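PDB 5DNL: imidazoleglycerol-phosphate dehydratase, which catalyses the dehydration of D-erythro-imidazoleglycerol phosphate to 3-(imidazol-4-yl)-2-oxopropyl phosphate, the sixth step of histidine biosynthesis. Local coordinates for residues T22-L27 and D49-L54. Residues are numbered along the deposited sequence; the frame is centred on the assembly and turned at random.
Sequences TNDLIL and DLRHHL. With MN (manganese (II) ion), chain D; MN (manganese (II) ion), chain E; 5DL ([(2S)-2-hydroxy-3-(1H-1,2,4-triazol-1-yl)propyl]phosphonic acid), chain F.
A salt bridge and a small leucine contact, largely buried, join the N-terminal ends of helices 25-38 and 51-69, which strand 42-48 links in sequence. Arg51, its chain bent at chi3 (74°), presents NE and NH2 side-on to a single oxygen, Asp24 OD2. Arg51 NE lies 2.7 Å from Asp24 OD2 in a fairly straight bond (163°), from above the carboxylate plane, whereas Arg51 NH2 takes the syn lone pair of Asp24 OD2 at 3.1 Å. Trp55 NE1 also donates to OD2. The other oxygen, Asp24 OD1, caps helix 25-38, receiving Leu27 N at 3.1 Å and, weakly, Ile26 N. Alongside the ion pair, Leu54 CD2 lies 3.6 Å from Asp24 CB and meets Leu27 CD2 tip to tip at 3.7 Å. Between Arg51 and Leu54, His52 NE2 binds one manganese at 2.3 Å, with Glu56, Glu121, a water and His146 of a neighbouring subunit. His53 NE2 binds the other, with His29, His145 and Glu149 of that subunit and inhibitor O13; His53 ND1 donates in the ring plane to Asp49 OD1 (2.8 Å), which would orient the imidazole. Here the inhibitor triazole bridges the metals through N1 and N4, within the intersubunit dimanganese site characteristic of imidazoleglycerol-phosphate dehydratase.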
# COMPACT_ATOMS: atom_id res chain seq x y z
N THR A 22 49.90 18.77 -2.46
CA THR A 22 48.82 19.76 -2.45
C THR A 22 48.45 20.26 -1.07
O THR A 22 47.57 21.12 -0.96
CB THR A 22 47.55 19.14 -3.04
OG1 THR A 22 47.09 18.07 -2.19
CG2 THR A 22 47.80 18.61 -4.43
N ASN A 23 49.10 19.74 -0.04
CA ASN A 23 48.70 19.97 1.37
C ASN A 23 47.35 19.34 1.75
O ASN A 23 46.73 19.75 2.72
CB ASN A 23 48.77 21.47 1.73
CG ASN A 23 50.16 22.03 1.52
OD1 ASN A 23 51.11 21.59 2.17
ND2 ASN A 23 50.29 22.98 0.59
N ASP A 24 46.93 18.33 0.99
CA ASP A 24 45.77 17.51 1.32
C ASP A 24 46.23 16.06 1.04
O ASP A 24 46.45 15.71 -0.13
CB ASP A 24 44.62 17.94 0.42
CG ASP A 24 43.37 17.09 0.57
OD1 ASP A 24 43.46 15.91 0.92
OD2 ASP A 24 42.29 17.61 0.29
N LEU A 25 46.41 15.25 2.08
CA LEU A 25 47.00 13.93 1.89
C LEU A 25 46.09 12.98 1.10
O LEU A 25 46.59 12.09 0.40
CB LEU A 25 47.37 13.27 3.22
CG LEU A 25 48.44 13.99 4.04
CD1 LEU A 25 48.77 13.21 5.31
CD2 LEU A 25 49.69 14.24 3.23
N ILE A 26 44.78 13.20 1.18
CA ILE A 26 43.85 12.39 0.40
C ILE A 26 44.01 12.71 -1.09
O ILE A 26 44.11 11.80 -1.93
CB ILE A 26 42.37 12.62 0.80
CG1 ILE A 26 42.15 12.36 2.31
CG2 ILE A 26 41.43 11.81 -0.07
CD1 ILE A 26 42.19 10.92 2.73
N LEU A 27 44.00 14.00 -1.43
CA LEU A 27 44.16 14.39 -2.82
C LEU A 27 45.51 13.99 -3.36
O LEU A 27 45.63 13.58 -4.51
CB LEU A 27 43.93 15.90 -3.00
CG LEU A 27 43.88 16.37 -4.45
CD1 LEU A 27 42.82 15.65 -5.27
CD2 LEU A 27 43.64 17.87 -4.45
N ASP A 49 42.86 27.73 0.36
CA ASP A 49 42.14 28.14 1.56
C ASP A 49 41.20 27.03 2.04
O ASP A 49 41.29 26.58 3.17
CB ASP A 49 41.42 29.50 1.36
CG ASP A 49 40.57 29.58 0.06
OD1 ASP A 49 40.42 28.59 -0.68
OD2 ASP A 49 40.06 30.69 -0.24
N LEU A 50 40.31 26.58 1.16
CA LEU A 50 39.32 25.56 1.47
C LEU A 50 39.51 24.37 0.53
O LEU A 50 39.80 24.54 -0.65
CB LEU A 50 37.91 26.12 1.30
CG LEU A 50 37.49 27.28 2.19
CD1 LEU A 50 36.03 27.63 1.91
CD2 LEU A 50 37.73 26.97 3.67
N ARG A 51 39.27 23.17 1.05
CA ARG A 51 39.51 21.95 0.28
C ARG A 51 38.68 21.91 -1.02
O ARG A 51 39.16 21.43 -2.03
CB ARG A 51 39.23 20.68 1.11
CG ARG A 51 40.28 20.40 2.19
CD ARG A 51 39.99 19.11 2.94
NE ARG A 51 40.30 17.92 2.14
CZ ARG A 51 39.64 16.76 2.19
NH1 ARG A 51 38.55 16.60 2.94
NH2 ARG A 51 40.07 15.75 1.44
N HIS A 52 37.43 22.38 -1.00
CA HIS A 52 36.63 22.40 -2.24
C HIS A 52 37.34 23.20 -3.32
O HIS A 52 37.43 22.76 -4.46
CB HIS A 52 35.27 22.99 -1.94
CG HIS A 52 34.32 23.12 -3.09
ND1 HIS A 52 33.00 22.74 -2.97
CD2 HIS A 52 34.44 23.64 -4.34
CE1 HIS A 52 32.35 23.04 -4.07
NE2 HIS A 52 33.20 23.57 -4.93
N HIS A 53 37.82 24.38 -2.95
CA HIS A 53 38.53 25.21 -3.93
C HIS A 53 39.77 24.47 -4.47
O HIS A 53 40.07 24.53 -5.65
CB HIS A 53 38.95 26.55 -3.36
CG HIS A 53 37.80 27.41 -2.91
ND1 HIS A 53 37.95 28.40 -1.96
CD2 HIS A 53 36.50 27.45 -3.27
CE1 HIS A 53 36.80 29.00 -1.75
NE2 HIS A 53 35.91 28.46 -2.55
N LEU A 54 40.49 23.77 -3.60
CA LEU A 54 41.62 22.96 -4.02
C LEU A 54 41.24 21.88 -5.01
O LEU A 54 41.84 21.75 -6.07
CB LEU A 54 42.31 22.32 -2.82
CG LEU A 54 43.42 21.34 -3.13
CD1 LEU A 54 44.63 22.05 -3.73
CD2 LEU A 54 43.78 20.54 -1.89
MN MN D . 32.66 24.44 -6.95
MN MN E . 33.69 29.29 -2.63
N1 5DL F . 33.15 28.07 -4.43
C3 5DL F . 32.68 27.71 -6.60
N2 5DL F . 32.83 28.63 -5.64
C8 5DL F . 33.61 32.37 -5.97
C7 5DL F . 33.91 30.91 -5.64
C6 5DL F . 32.67 30.06 -5.88
C5 5DL F . 33.18 26.77 -4.71
O10 5DL F . 33.94 31.95 -8.60
P9 5DL F . 33.06 32.71 -7.66
O11 5DL F . 33.13 34.21 -7.84
O12 5DL F . 31.61 32.28 -7.81
O13 5DL F . 34.32 30.76 -4.27
N4 5DL F . 32.91 26.50 -6.00
O HOH W 1 32.33 25.62 -8.78